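Local coordinates for uncharacterized DUF3829-like protein (Bacteroides thetaiotaomicron, PDB 3RH3) that is of unknown function but folds into an all-alpha, DUF3829-like helical protein, probably made as a lipoprotein, at residues L92-R96 against L128-L132; S133-Q137 against N179-R183. All coordinates share one frame; numbering follows the deposited sequence.

Contact 1 (L92-R96 against L128-L132); sequences LFNVR and LSVEL
Val-95 of helix 79-111 packs between Leu-128, Glu-131 and Leu-132 of helix 115-154. Its CB lies 3.8 Å from CD2 of Leu-128. CG1 sits beside the backbone N of its own residue (chi1 -58°). There CG1 of Val-95 meets the same leucine methyl and lies 3.8 Å from OE1 of Glu-131. CG2 of Val-95 turns the other way, onto the backbone of the partner helix, 3.7 Å from CA of Leu-132. With both methyls cut away, as in an alanine, a gap is likely to open beside Leu-128 CD2, and Leu-132 would lose the CG2 it rests on. Leu-132 in turn reaches back across the interface. Its CG is anti to the backbone N (chi1 -171°), which carries CD1 to 3.7 Å from CG of Leu-92. CD1 of Leu-132 also lies 3.7 Å from CB of Arg-96. Only CB of the arginine touches Leu-132; its chain leads away, and its NE is hydrogen-bonded to the carbonyl of Val-32. No hydrogen bond joins the two segments. Their axes approach to 9.0 Å at 159° between N-to-C directions. This is an antiparallel helical hairpin, its two long helices sequence neighbours in an all-alpha fold.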
ATOM      1  N   LEU A  92       9.578   9.695  -4.664  1.00 39.80           N
ATOM      2  CA  LEU A  92       9.504   8.269  -4.934  1.00 40.06           C
ATOM      3  C   LEU A  92      10.463   7.859  -6.088  1.00 46.79           C
ATOM      4  O   LEU A  92      11.343   7.032  -5.857  1.00 46.63           O
ATOM      5  CB  LEU A  92       8.065   7.848  -5.235  1.00 39.64           C
ATOM      6  CG  LEU A  92       7.861   6.355  -5.427  1.00 44.99           C
ATOM      7  CD1 LEU A  92       6.763   5.847  -4.540  1.00 43.87           C
ATOM      8  CD2 LEU A  92       7.594   6.031  -6.881  1.00 48.77           C
ATOM      9  N   PHE A  93      10.325   8.472  -7.295  1.00 45.52           N
ATOM     10  CA  PHE A  93      11.141   8.152  -8.475  1.00 45.96           C
ATOM     11  C   PHE A  93      12.631   8.444  -8.267  1.00 50.93           C
ATOM     12  O   PHE A  93      13.464   7.688  -8.781  1.00 51.80           O
ATOM     13  CB  PHE A  93      10.612   8.857  -9.731  1.00 47.93           C
ATOM     14  CG  PHE A  93       9.295   8.273 -10.205  1.00 49.13           C
ATOM     15  CD1 PHE A  93       9.220   6.965 -10.671  1.00 53.33           C
ATOM     16  CD2 PHE A  93       8.129   9.031 -10.187  1.00 50.62           C
ATOM     17  CE1 PHE A  93       7.993   6.416 -11.072  1.00 53.78           C
ATOM     18  CE2 PHE A  93       6.908   8.485 -10.593  1.00 52.92           C
ATOM     19  CZ  PHE A  93       6.846   7.181 -11.030  1.00 51.37           C
ATOM     20  N   ASN A  94      12.964   9.499  -7.496  1.00 47.00           N
ATOM     21  CA  ASN A  94      14.342   9.877  -7.180  0.50 48.43           C
ATOM     22  C   ASN A  94      15.003   8.779  -6.317  1.00 53.09           C
ATOM     23  O   ASN A  94      16.096   8.304  -6.642  1.00 54.55           O
ATOM     24  CB  ASN A  94      14.359  11.253  -6.471  0.50 50.12           C
ATOM     25  CG  ASN A  94      15.633  11.659  -5.753  0.50 74.55           C
ATOM     26  OD1 ASN A  94      15.594  12.093  -4.595  0.50 68.48           O
ATOM     27  ND2 ASN A  94      16.777  11.581  -6.427  0.50 67.74           N
ATOM     28  N   VAL A  95      14.330   8.358  -5.228  1.00 48.72           N
ATOM     29  CA  VAL A  95      14.904   7.326  -4.352  1.00 49.07           C
ATOM     30  C   VAL A  95      14.914   5.955  -5.096  1.00 52.50           C
ATOM     31  O   VAL A  95      15.857   5.201  -4.905  1.00 52.72           O
ATOM     32  CB  VAL A  95      14.297   7.239  -2.922  1.00 51.90           C
ATOM     33  CG1 VAL A  95      14.438   8.568  -2.182  1.00 51.35           C
ATOM     34  CG2 VAL A  95      12.849   6.776  -2.932  1.00 50.32           C
ATOM     35  N   ARG A  96      13.956   5.701  -6.016  1.00 47.96           N
ATOM     36  CA  ARG A  96      13.932   4.463  -6.802  1.00 48.43           C
ATOM     37  C   ARG A  96      15.145   4.391  -7.735  1.00 55.65           C
ATOM     38  O   ARG A  96      15.771   3.337  -7.834  1.00 56.76           O
ATOM     39  CB  ARG A  96      12.642   4.341  -7.609  1.00 46.09           C
ATOM     40  CG  ARG A  96      12.526   3.023  -8.344  1.00 54.86           C
ATOM     41  CD  ARG A  96      11.256   2.973  -9.146  1.00 66.46           C
ATOM     42  NE  ARG A  96      11.094   1.677  -9.792  1.00 79.51           N
ATOM     43  CZ  ARG A  96      11.479   1.413 -11.034  1.00 98.67           C
ATOM     44  NH1 ARG A  96      12.043   2.359 -11.777  1.00 84.50           N
ATOM     45  NH2 ARG A  96      11.297   0.204 -11.547  1.00 90.67           N
ATOM     46  N   LEU A 128      17.126   3.560   1.518  1.00 46.73           N
ATOM     47  CA  LEU A 128      16.354   3.976   0.337  1.00 45.69           C
ATOM     48  C   LEU A 128      15.066   3.168   0.163  1.00 47.16           C
ATOM     49  O   LEU A 128      14.055   3.744  -0.230  1.00 44.71           O
ATOM     50  CB  LEU A 128      17.190   3.921  -0.946  1.00 47.04           C
ATOM     51  CG  LEU A 128      18.283   4.998  -1.063  1.00 53.47           C
ATOM     52  CD1 LEU A 128      19.311   4.607  -2.088  1.00 55.59           C
ATOM     53  CD2 LEU A 128      17.701   6.367  -1.386  1.00 55.14           C
ATOM     54  N   SER A 129      15.088   1.854   0.495  1.00 43.84           N
ATOM     55  CA  SER A 129      13.907   0.998   0.378  1.00 42.21           C
ATOM     56  C   SER A 129      12.789   1.458   1.323  1.00 43.71           C
ATOM     57  O   SER A 129      11.626   1.380   0.963  1.00 40.73           O
ATOM     58  CB  SER A 129      14.268  -0.461   0.646  1.00 43.63           C
ATOM     59  OG  SER A 129      14.735  -0.684   1.965  1.00 47.38           O
ATOM     60  N   VAL A 130      13.154   1.966   2.510  1.00 42.70           N
ATOM     61  CA  VAL A 130      12.197   2.467   3.498  1.00 42.78           C
ATOM     62  C   VAL A 130      11.615   3.785   2.984  1.00 45.60           C
ATOM     63  O   VAL A 130      10.396   3.960   2.994  1.00 44.35           O
ATOM     64  CB  VAL A 130      12.836   2.588   4.909  1.00 47.57           C
ATOM     65  CG1 VAL A 130      11.878   3.243   5.899  1.00 46.91           C
ATOM     66  CG2 VAL A 130      13.252   1.213   5.418  1.00 47.47           C
ATOM     67  N   GLU A 131      12.486   4.676   2.475  1.00 43.26           N
ATOM     68  CA  GLU A 131      12.094   5.965   1.872  1.00 42.98           C
ATOM     69  C   GLU A 131      11.087   5.739   0.735  1.00 44.24           C
ATOM     70  O   GLU A 131      10.032   6.375   0.727  1.00 42.15           O
ATOM     71  CB  GLU A 131      13.322   6.727   1.360  1.00 45.67           C
ATOM     72  CG  GLU A 131      14.182   7.310   2.466  1.00 54.19           C
ATOM     73  CD  GLU A 131      15.171   8.368   2.018  1.00 84.72           C
ATOM     74  OE1 GLU A 131      14.726   9.434   1.532  1.00 97.15           O
ATOM     75  OE2 GLU A 131      16.391   8.151   2.194  1.00 76.72           O
ATOM     76  N   LEU A 132      11.365   4.760  -0.149  1.00 40.91           N
ATOM     77  CA  LEU A 132      10.479   4.406  -1.267  1.00 41.36           C
ATOM     78  C   LEU A 132       9.098   3.947  -0.759  1.00 44.44           C
ATOM     79  O   LEU A 132       8.064   4.329  -1.321  1.00 44.39           O
ATOM     80  CB  LEU A 132      11.137   3.317  -2.121  1.00 42.55           C
ATOM     81  CG  LEU A 132      10.471   2.972  -3.449  1.00 49.18           C
ATOM     82  CD1 LEU A 132      10.640   4.087  -4.460  1.00 50.64           C
ATOM     83  CD2 LEU A 132      11.140   1.801  -4.063  1.00 53.72           C
TER

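Contact 2 (S133-Q137 against N179-R183); sequences SEYKQ and NLYSR. With EDO (1,2-ethanediol), chain E.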
ATOM      1  N   SER A 133       9.100   3.142   0.312  1.00 38.72           N
ATOM      2  CA  SER A 133       7.907   2.624   0.949  1.00 36.32           C
ATOM      3  C   SER A 133       7.095   3.755   1.597  1.00 39.45           C
ATOM      4  O   SER A 133       5.873   3.762   1.474  1.00 37.42           O
ATOM      5  CB  SER A 133       8.286   1.556   1.970  1.00 36.96           C
ATOM      6  OG  SER A 133       7.111   0.907   2.411  1.00 40.87           O
ATOM      7  N   GLU A 134       7.778   4.706   2.270  1.00 36.99           N
ATOM      8  CA  GLU A 134       7.170   5.869   2.906  1.00 37.08           C
ATOM      9  C   GLU A 134       6.509   6.779   1.872  1.00 39.23           C
ATOM     10  O   GLU A 134       5.374   7.194   2.098  1.00 38.41           O
ATOM     11  CB  GLU A 134       8.203   6.658   3.749  1.00 39.87           C
ATOM     12  CG  GLU A 134       8.491   5.973   5.078  1.00 54.93           C
ATOM     13  CD  GLU A 134       9.641   6.465   5.945  1.00 85.11           C
ATOM     14  OE1 GLU A 134      10.590   7.090   5.412  1.00 64.93           O
ATOM     15  OE2 GLU A 134       9.616   6.164   7.162  1.00 88.12           O
ATOM     16  N   TYR A 135       7.181   7.071   0.740  1.00 34.83           N
ATOM     17  CA  TYR A 135       6.624   7.910  -0.325  1.00 35.58           C
ATOM     18  C   TYR A 135       5.315   7.315  -0.866  1.00 40.74           C
ATOM     19  O   TYR A 135       4.319   8.041  -1.006  1.00 40.72           O
ATOM     20  CB  TYR A 135       7.629   8.129  -1.455  1.00 37.62           C
ATOM     21  CG  TYR A 135       8.654   9.190  -1.136  1.00 40.44           C
ATOM     22  CD1 TYR A 135       8.266  10.475  -0.763  1.00 41.93           C
ATOM     23  CD2 TYR A 135      10.015   8.934  -1.273  1.00 42.54           C
ATOM     24  CE1 TYR A 135       9.208  11.466  -0.488  1.00 42.35           C
ATOM     25  CE2 TYR A 135      10.965   9.919  -1.015  1.00 44.22           C
ATOM     26  CZ  TYR A 135      10.561  11.180  -0.610  1.00 52.10           C
ATOM     27  OH  TYR A 135      11.517  12.141  -0.362  1.00 55.58           O
ATOM     28  N   LYS A 136       5.330   5.989  -1.120  1.00 35.74           N
ATOM     29  CA  LYS A 136       4.177   5.251  -1.588  0.67 34.44           C
ATOM     30  C   LYS A 136       3.044   5.373  -0.559  1.00 39.59           C
ATOM     31  O   LYS A 136       1.899   5.636  -0.939  1.00 39.60           O
ATOM     32  CB  LYS A 136       4.571   3.787  -1.839  0.67 35.76           C
ATOM     33  CG  LYS A 136       3.481   2.951  -2.503  0.67 43.98           C
ATOM     34  CD  LYS A 136       3.970   1.566  -2.944  0.67 45.82           C
ATOM     35  CE  LYS A 136       4.325   0.653  -1.803  0.67 38.61           C
ATOM     36  NZ  LYS A 136       4.542  -0.755  -2.242  0.67 45.77           N
ATOM     37  N   GLN A 137       3.366   5.237   0.745  1.00 36.54           N
ATOM     38  CA  GLN A 137       2.393   5.361   1.815  1.00 35.83           C
ATOM     39  C   GLN A 137       1.820   6.773   1.881  1.00 39.46           C
ATOM     40  O   GLN A 137       0.610   6.926   2.031  1.00 40.22           O
ATOM     41  CB  GLN A 137       3.012   4.975   3.167  1.00 37.26           C
ATOM     42  CG  GLN A 137       1.985   4.876   4.310  1.00 43.49           C
ATOM     43  CD  GLN A 137       0.901   3.872   3.995  1.00 55.33           C
ATOM     44  OE1 GLN A 137       1.178   2.762   3.548  1.00 49.72           O
ATOM     45  NE2 GLN A 137      -0.362   4.275   4.113  1.00 50.07           N
ATOM     46  N   ASN A 179       2.259  -2.691   3.589  1.00 34.05           N
ATOM     47  CA  ASN A 179       3.335  -1.772   3.218  1.00 34.41           C
ATOM     48  C   ASN A 179       4.308  -1.557   4.385  1.00 34.95           C
ATOM     49  O   ASN A 179       5.523  -1.590   4.177  1.00 34.26           O
ATOM     50  CB  ASN A 179       2.777  -0.428   2.744  1.00 37.94           C
ATOM     51  CG  ASN A 179       3.830   0.490   2.175  1.00 49.03           C
ATOM     52  OD1 ASN A 179       4.700   0.090   1.405  1.00 48.68           O
ATOM     53  ND2 ASN A 179       3.825   1.723   2.597  1.00 46.84           N
ATOM     54  N   LEU A 180       3.779  -1.380   5.599  1.00 30.81           N
ATOM     55  CA  LEU A 180       4.594  -1.201   6.800  1.00 32.28           C
ATOM     56  C   LEU A 180       5.347  -2.471   7.153  1.00 36.77           C
ATOM     57  O   LEU A 180       6.505  -2.407   7.577  1.00 37.81           O
ATOM     58  CB  LEU A 180       3.735  -0.743   7.990  1.00 32.76           C
ATOM     59  CG  LEU A 180       3.195   0.701   7.862  1.00 38.47           C
ATOM     60  CD1 LEU A 180       1.988   0.925   8.778  1.00 37.69           C
ATOM     61  CD2 LEU A 180       4.306   1.736   8.064  1.00 41.29           C
ATOM     62  N   TYR A 181       4.698  -3.636   6.957  1.00 31.62           N
ATOM     63  CA  TYR A 181       5.329  -4.907   7.223  1.00 30.76           C
ATOM     64  C   TYR A 181       6.436  -5.209   6.191  1.00 33.78           C
ATOM     65  O   TYR A 181       7.510  -5.671   6.589  1.00 33.71           O
ATOM     66  CB  TYR A 181       4.293  -6.034   7.247  1.00 31.26           C
ATOM     67  CG  TYR A 181       4.941  -7.372   7.503  1.00 32.36           C
ATOM     68  CD1 TYR A 181       5.325  -7.748   8.793  1.00 32.54           C
ATOM     69  CD2 TYR A 181       5.268  -8.224   6.449  1.00 33.36           C
ATOM     70  CE1 TYR A 181       6.060  -8.904   9.016  1.00 31.67           C
ATOM     71  CE2 TYR A 181       5.951  -9.416   6.671  1.00 34.36           C
ATOM     72  CZ  TYR A 181       6.320  -9.766   7.961  1.00 34.63           C
ATOM     73  OH  TYR A 181       7.047 -10.912   8.164  1.00 33.65           O
ATOM     74  N   SER A 182       6.168  -4.953   4.893  1.00 31.70           N
ATOM     75  CA  SER A 182       7.024  -5.253   3.732  1.00 34.51           C
ATOM     76  C   SER A 182       8.446  -4.634   3.750  1.00 40.20           C
ATOM     77  O   SER A 182       9.192  -4.824   2.801  1.00 42.38           O
ATOM     78  CB  SER A 182       6.323  -4.788   2.456  1.00 39.42           C
ATOM     79  OG  SER A 182       6.526  -3.415   2.134  1.00 50.84           O
ATOM     80  N   ARG A 183       8.790  -3.859   4.760  1.00 37.55           N
ATOM     81  CA  ARG A 183      10.062  -3.162   4.835  1.00 37.99           C
ATOM     82  C   ARG A 183      11.127  -4.082   5.405  1.00 42.66           C
ATOM     83  O   ARG A 183      11.346  -4.140   6.619  1.00 44.26           O
ATOM     84  CB  ARG A 183       9.923  -1.873   5.662  1.00 38.95           C
ATOM     85  CG  ARG A 183       8.914  -0.915   5.077  1.00 40.04           C
ATOM     86  CD  ARG A 183       8.576   0.216   6.002  1.00 43.52           C
ATOM     87  NE  ARG A 183       7.565   1.039   5.357  1.00 38.51           N
ATOM     88  CZ  ARG A 183       7.206   2.254   5.735  1.00 53.04           C
ATOM     89  NH1 ARG A 183       7.774   2.823   6.793  1.00 55.11           N
ATOM     90  NH2 ARG A 183       6.285   2.920   5.052  1.00 39.16           N
TER
HETATM   91  C1  EDO E 295       9.457  -0.942  -1.319  1.00 57.77           C
HETATM   92  O1  EDO E 295      10.541  -0.284  -0.647  1.00 54.31           O
HETATM   93  C2  EDO E 295       8.219  -0.055  -1.438  1.00 57.01           C
HETATM   94  O2  EDO E 295       7.168  -0.589  -0.616  1.00 61.50           O
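Ser-133 on helix 115-154 faces Asn-179, near the C-terminal end of helix 161-181, with 6.7 Å between their CA atoms; Ser-182 and Arg-183 lie in the turn that follows. Two helices of an all-alpha fold are joined here by polar side chains. They link the DUF6845 region to the DUF3829-like C-terminal region. The Asn-179 amide is central. ND2 gives a nearly straight bond to Ser-133 O (173°), which lies in the amide plane. That carbonyl also accepts Gln-137 N, and the two donors come from opposite faces of its plane. Asn-179 ND2 also bonds Gln-137 OE1, 3.0 Å away, in the carbonyl plane and on a lone pair. The Gln-137 NE2 is held by Asp-141 and Ser-176. Ser-133 OG acts both ways: it donates to Asn-179 OD1 and accepts from Arg-183 NE at 3.0 Å, a bent bond. The Arg-183 guanidinium has Leu-180 CD2 on one face and a long salt bridge to Glu-134. A 1,2-ethanediol, probably from the crystallisation liquor, lies beside Lys-136. In the one lysine conformer given, NZ bonds the diol O2 and Ala-33 O, so both bonds are less certain. Ser-133 OG lies 2.7 Å from Asn-179 OD1.

Both contacts are mainly buried, and both use helix 115-154 at successive turns. Contact 1 joins it to helix 79-111, its neighbour in sequence. Contact 2 joins it to the end of helix 161-181 and lies deeper: its centre is about 7 Å from the centre of the chain, that of contact 1 about 14 Å. The chemistry runs against that order. The outer contact is mainly apolar, with no hydrogen bond across it. The inner one is a hydrogen-bonded network that includes the buried Arg-183, with Glu-134 at its exposed edge. The two contacts touch. Tyr-135 CD2 lies 3.5 Å from Leu-92 N, and Leu-92 CD1 packs against the backbone of Lys-136.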